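Local coordinates for transketolase (Campylobacter jejuni, PDB 3L84), which belongs to the thiamine diphosphate-binding transketolase family and forms a dimer of three-domain subunits, at residues 424-427 against 428-432; 463-466 against 467-470. All blocks are in the same frame, centred on the assembly; numbering follows the deposited sequence.

Overall arrangement
Both contacts are local and lie in the pyrimidine-binding domain, whose core is a parallel sheet. Interaction 1 is the last part of helix 418-431, near the centre of the chain; interaction 2, about 10 Å away between centres, is the turn from helix 458-464 into edge strand 469-471. Both are largely buried and both touch the second subunit. The helix is held by main-chain hydrogen bonds with aliphatic packing, whereas the turn relies on a selenomethionine-aromatic contact and one bridging water. They meet where Asn467 ND2 probably donates to Ala429 O (3.0 Å) and Phe468 packs on Ala429.

Interaction 1: 424-427 against 428-432; sequences AARI and AALMK
Ile427 meets Leu430 and Met431, three and four residues further along the same helix, in the closing turns of helix 418-431. This helix is the crossover of a beta-alpha-beta unit, linking parallel strands 408-414 and 436-440. Four successive i to i+4 bonds hold the backbone; the shortest runs from Leu430 N to Arg426 O (2.8 Å), with an N-H...O angle of 164°. Side chain packs on side chain most closely at Ile427. Its CG2 branch, set anti to the backbone N, lies against the methyl of selenomethionine Met431, CG2 to CE 3.7 Å. A bend at the last torsion of Met431 (chi3 -71°) folds that methyl back toward the preceding turn. The other Ile427 branch makes a looser contact, its CD1 lying 4.2 Å from Leu430 CD1. Leu430 CG itself lies 3.4 Å from Arg426 O. Ala424 and Ala428, with short side chains, pack against helix 391-404, and Ala424 O also accepts a bond from Asn399. Arg426 turns to the dimer interface: its extended chain carries the guanidinium past Leu430, where NH1 lies 4.1 Å from CD1 at an oblique approach. All three guanidinium nitrogens are engaged by the second subunit, NE in a salt bridge with Glu457 and NH1 and NH2 with the carbonyls of Pro451 and Gln454, which should fix the rotation of the group, and Leu430 packs on Phe605 of that subunit. Solvent is reached at the C-terminal end, where exposed Lys432 has a long, weak ion pair with Asp490. With its positive phi (59°), Lys432 is the C-prime residue of a Schellman motif: the next residue's N donates to Ala428 O, and Lys432 N to Ala429 O at 3.1 Å.

Interaction 2: 463-466 against 467-470; sequences RAMP and NFLT
The turn that carries the chain from helix 458-464 into strand 469-471 is closed by a Met-aromatic contact between selenomethionine Met465 and Phe468. Met465 CG stands anti to the backbone N (chi1 180°), and a bend at chi3 brings the terminal methyl over one face of the ring. CE sits 3.8 Å from the centroid of the Phe468 ring, 30° off its normal, a CH-pi contact. The methyl lies nearest the CD1-CE1 side of the ring, CE being 3.4 Å from Phe468 CD1. The selenium lies farther out, Met465 SE being 4.6 Å from the Phe468 centroid in an oblique position. Pro466 O lies off the ring edge, near its plane. Asn467 takes a positive phi (57°) as the chain reverses. At the other end of the turn a water bridges the two sides: it accepts from Arg463 NE at 3.0 Å, in the guanidinium plane, and donates to Thr470 O at 2.6 Å. Glu585 and Glu591 form salt bridges with the other two guanidinium nitrogens, Thr470 OG1 is hydrogen-bonded to Glu563, and Ala464 O to His588 of the second subunit. Phe468 also meets Phe462 edge-to-face and touches the Phe437 ring of strand 436-440. Leu469 pairs through its backbone with Pro492 and Ala494, joining the edge strand to neighbouring strand 493-496, while its side chain rests on helix 562-566.

Interaction 1: 424-427 against 428-432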
ATOM      1  N   ALA A 424       0.659   6.171   3.811  1.00  6.67           N
ATOM      2  CA  ALA A 424       0.251   7.521   4.158  1.00  5.94           C
ATOM      3  C   ALA A 424      -0.437   7.562   5.510  1.00  6.06           C
ATOM      4  O   ALA A 424      -0.255   8.509   6.265  1.00  6.51           O
ATOM      5  CB  ALA A 424      -0.679   8.101   3.056  1.00  7.38           C
ATOM      6  N   ALA A 425      -1.224   6.537   5.857  1.00  6.25           N
ATOM      7  CA  ALA A 425      -1.753   6.452   7.210  1.00  6.06           C
ATOM      8  C   ALA A 425      -0.629   6.458   8.236  1.00  5.68           C
ATOM      9  O   ALA A 425      -0.736   7.055   9.304  1.00  6.25           O
ATOM     10  CB  ALA A 425      -2.664   5.222   7.377  1.00  6.51           C
ATOM     11  N   ARG A 426       0.470   5.785   7.917  1.00  5.75           N
ATOM     12  CA  ARG A 426       1.588   5.739   8.814  1.00  5.42           C
ATOM     13  C   ARG A 426       2.181   7.121   9.032  1.00  5.34           C
ATOM     14  O   ARG A 426       2.601   7.419  10.158  1.00  5.75           O
ATOM     15  CB  ARG A 426       2.646   4.792   8.263  1.00  5.65           C
ATOM     16  CG  ARG A 426       3.609   4.317   9.311  1.00  5.87           C
ATOM     17  CD  ARG A 426       4.687   3.354   8.735  1.00  4.60           C
ATOM     18  NE  ARG A 426       5.347   2.620   9.807  1.00  5.58           N
ATOM     19  CZ  ARG A 426       6.555   2.874  10.290  1.00  5.60           C
ATOM     20  NH1 ARG A 426       7.295   3.842   9.800  1.00  6.27           N
ATOM     21  NH2 ARG A 426       7.017   2.113  11.269  1.00  6.10           N
ATOM     22  N   ILE A 427       2.245   7.960   8.006  1.00  5.84           N
ATOM     23  CA  ILE A 427       2.708   9.332   8.185  1.00  6.01           C
ATOM     24  C   ILE A 427       1.754  10.109   9.098  1.00  5.71           C
ATOM     25  O   ILE A 427       2.205  10.908   9.942  1.00  5.80           O
ATOM     26  CB  ILE A 427       2.893  10.040   6.838  1.00  6.81           C
ATOM     27  CG1 ILE A 427       3.987   9.378   6.003  1.00 10.56           C
ATOM     28  CG2 ILE A 427       3.196  11.530   7.041  1.00 10.41           C
ATOM     29  CD1 ILE A 427       5.418   9.767   6.475  1.00 14.02           C
ATOM     30  N   ALA A 428       0.457   9.918   8.963  1.00  5.76           N
ATOM     31  CA  ALA A 428      -0.492  10.536   9.895  1.00  5.28           C
ATOM     32  C   ALA A 428      -0.162  10.168  11.330  1.00  5.62           C
ATOM     33  O   ALA A 428      -0.190  11.009  12.246  1.00  5.95           O
ATOM     34  CB  ALA A 428      -1.920  10.146   9.533  1.00  6.07           C
ATOM     35  N   ALA A 429       0.098   8.885  11.565  1.00  5.05           N
ATOM     36  CA  ALA A 429       0.444   8.382  12.878  1.00  5.13           C
ATOM     37  C   ALA A 429       1.754   8.958  13.377  1.00  5.58           C
ATOM     38  O   ALA A 429       1.854   9.401  14.534  1.00  5.59           O
ATOM     39  CB  ALA A 429       0.464   6.860  12.852  1.00  5.87           C
ATOM     40  N   LEU A 430       2.781   8.972  12.540  1.00  6.04           N
ATOM     41  CA  LEU A 430       4.081   9.536  12.899  1.00  6.55           C
ATOM     42  C   LEU A 430       3.949  10.970  13.354  1.00  6.53           C
ATOM     43  O   LEU A 430       4.617  11.390  14.308  1.00  8.53           O
ATOM     44  CB  LEU A 430       5.036   9.433  11.691  1.00  6.62           C
ATOM     45  CG  LEU A 430       5.675   8.034  11.532  1.00  7.82           C
ATOM     46  CD1 LEU A 430       6.067   7.763  10.053  1.00  8.50           C
ATOM     47  CD2 LEU A 430       6.874   7.850  12.469  1.00  8.50           C
HETATM   48  N   MSE A 431       3.116  11.755  12.659  1.00  6.17           N
HETATM   49  CA  MSE A 431       2.948  13.180  12.974  1.00  6.08           C
HETATM   50  C   MSE A 431       1.920  13.448  14.082  1.00  6.26           C
HETATM   51  O   MSE A 431       1.862  14.548  14.604  1.00  7.95           O
HETATM   52  CB  MSE A 431       2.443  13.926  11.745  1.00  6.45           C
HETATM   53  CG  MSE A 431       3.433  13.998  10.610  1.00  6.25           C
HETATM   54 SE   MSE A 431       2.937  15.315   9.265  0.70 10.55          SE
HETATM   55  CE  MSE A 431       1.406  14.436   8.447  1.00 10.53           C
ATOM     56  N   LYS A 432       1.120  12.451  14.434  1.00  6.01           N
ATOM     57  CA  LYS A 432       0.037  12.608  15.429  1.00  6.32           C
ATOM     58  C   LYS A 432      -0.970  13.670  15.014  1.00  6.85           C
ATOM     59  O   LYS A 432      -1.433  14.455  15.838  1.00 10.36           O
ATOM     60  CB  LYS A 432       0.574  12.820  16.861  1.00  6.29           C
ATOM     61  CG  LYS A 432       1.540  11.763  17.313  1.00  8.74           C
ATOM     62  CD  LYS A 432       2.069  12.074  18.719  1.00 11.05           C
ATOM     63  CE  LYS A 432       1.127  11.823  19.781  1.00 15.11           C
ATOM     64  NZ  LYS A 432       1.846  11.930  21.140  1.00 18.76           N
TER

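Interaction 2: 463-466 against 467-470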
ATOM      1  N   ARG A 463      -3.987  -2.121  14.498  1.00  5.90           N
ATOM      2  CA  ARG A 463      -3.703  -2.201  15.915  1.00  5.74           C
ATOM      3  C   ARG A 463      -2.220  -2.182  16.174  1.00  7.27           C
ATOM      4  O   ARG A 463      -1.786  -1.528  17.145  1.00  9.56           O
ATOM      5  CB  ARG A 463      -4.334  -3.433  16.525  1.00  6.70           C
ATOM      6  CG  ARG A 463      -5.845  -3.331  16.573  1.00  6.42           C
ATOM      7  CD  ARG A 463      -6.440  -4.625  17.035  1.00  7.22           C
ATOM      8  NE  ARG A 463      -7.885  -4.518  17.237  1.00  7.21           N
ATOM      9  CZ  ARG A 463      -8.682  -5.555  17.349  1.00  8.70           C
ATOM     10  NH1 ARG A 463      -8.221  -6.780  17.152  1.00 10.76           N
ATOM     11  NH2 ARG A 463      -9.987  -5.348  17.556  1.00 10.87           N
ATOM     12  N   ALA A 464      -1.395  -2.794  15.328  1.00  6.26           N
ATOM     13  CA  ALA A 464       0.044  -2.825  15.539  1.00  6.40           C
ATOM     14  C   ALA A 464       0.706  -1.483  15.240  1.00  6.72           C
ATOM     15  O   ALA A 464       1.767  -1.188  15.788  1.00  6.89           O
ATOM     16  CB  ALA A 464       0.686  -3.896  14.685  1.00  7.43           C
HETATM   17  N   MSE A 465       0.160  -0.681  14.333  1.00  6.41           N
HETATM   18  CA  MSE A 465       0.704   0.623  14.013  1.00  5.90           C
HETATM   19  C   MSE A 465       0.620   1.559  15.224  1.00  6.11           C
HETATM   20  O   MSE A 465      -0.476   1.829  15.741  1.00  6.88           O
HETATM   21  CB  MSE A 465      -0.057   1.217  12.833  1.00  7.17           C
HETATM   22  CG  MSE A 465       0.463   2.611  12.442  1.00  8.09           C
HETATM   23 SE   MSE A 465      -0.280   3.330  10.795  0.70 10.72          SE
HETATM   24  CE  MSE A 465      -2.094   2.577  10.828  1.00 11.56           C
ATOM     25  N   PRO A 466       1.755   2.104  15.658  1.00  6.33           N
ATOM     26  CA  PRO A 466       1.693   3.070  16.750  1.00  6.87           C
ATOM     27  C   PRO A 466       0.879   4.315  16.442  1.00  6.38           C
ATOM     28  O   PRO A 466       0.711   4.682  15.274  1.00  6.04           O
ATOM     29  CB  PRO A 466       3.176   3.416  16.985  1.00  7.81           C
ATOM     30  CG  PRO A 466       3.914   2.211  16.499  1.00  8.36           C
ATOM     31  CD  PRO A 466       3.144   1.769  15.300  1.00  5.91           C
ATOM     32  N   ASN A 467       0.475   5.019  17.499  1.00  7.55           N
ATOM     33  CA  ASN A 467      -0.169   6.325  17.384  1.00  7.22           C
ATOM     34  C   ASN A 467      -1.437   6.311  16.520  1.00  7.66           C
ATOM     35  O   ASN A 467      -1.681   7.233  15.769  1.00  7.80           O
ATOM     36  CB  ASN A 467       0.780   7.415  16.835  1.00  7.41           C
ATOM     37  CG  ASN A 467       1.906   7.758  17.743  1.00  9.46           C
ATOM     38  OD1 ASN A 467       1.896   7.408  18.942  1.00 11.72           O
ATOM     39  ND2 ASN A 467       2.859   8.515  17.224  1.00  9.43           N
ATOM     40  N   PHE A 468      -2.215   5.256  16.650  1.00  7.65           N
ATOM     41  CA  PHE A 468      -3.507   5.104  16.001  1.00  8.62           C
ATOM     42  C   PHE A 468      -4.453   4.514  16.982  1.00 10.58           C
ATOM     43  O   PHE A 468      -4.087   3.581  17.768  1.00 12.76           O
ATOM     44  CB  PHE A 468      -3.465   4.137  14.808  1.00 11.31           C
ATOM     45  CG  PHE A 468      -3.837   4.758  13.497  1.00  9.38           C
ATOM     46  CD1 PHE A 468      -2.864   5.271  12.715  1.00 15.48           C
ATOM     47  CD2 PHE A 468      -5.161   4.930  13.113  1.00 15.51           C
ATOM     48  CE1 PHE A 468      -3.134   5.844  11.574  1.00 15.39           C
ATOM     49  CE2 PHE A 468      -5.430   5.527  11.871  1.00 13.64           C
ATOM     50  CZ  PHE A 468      -4.427   6.004  11.141  1.00 11.19           C
ATOM     51  N   LEU A 469      -5.677   4.986  16.964  1.00  8.39           N
ATOM     52  CA  LEU A 469      -6.777   4.281  17.620  1.00  8.43           C
ATOM     53  C   LEU A 469      -7.585   3.546  16.561  1.00  7.47           C
ATOM     54  O   LEU A 469      -7.895   4.138  15.537  1.00  9.32           O
ATOM     55  CB  LEU A 469      -7.672   5.258  18.359  1.00  8.70           C
ATOM     56  CG  LEU A 469      -6.991   6.043  19.469  1.00  8.79           C
ATOM     57  CD1 LEU A 469      -7.988   7.004  20.123  1.00 11.80           C
ATOM     58  CD2 LEU A 469      -6.376   5.112  20.532  1.00 11.35           C
ATOM     59  N   THR A 470      -7.931   2.296  16.791  1.00  7.61           N
ATOM     60  CA  THR A 470      -8.669   1.535  15.797  1.00  7.63           C
ATOM     61  C   THR A 470     -10.005   1.183  16.453  1.00  7.61           C
ATOM     62  O   THR A 470     -10.086   0.246  17.261  1.00  9.22           O
ATOM     63  CB  THR A 470      -7.930   0.280  15.351  1.00  8.18           C
ATOM     64  OG1 THR A 470      -6.609   0.677  14.910  1.00  9.30           O
ATOM     65  CG2 THR A 470      -8.626  -0.438  14.188  1.00 10.17           C
TER
HETATM   66  O   HOH W   1      -8.673  -1.779  18.156  1.00 11.53           O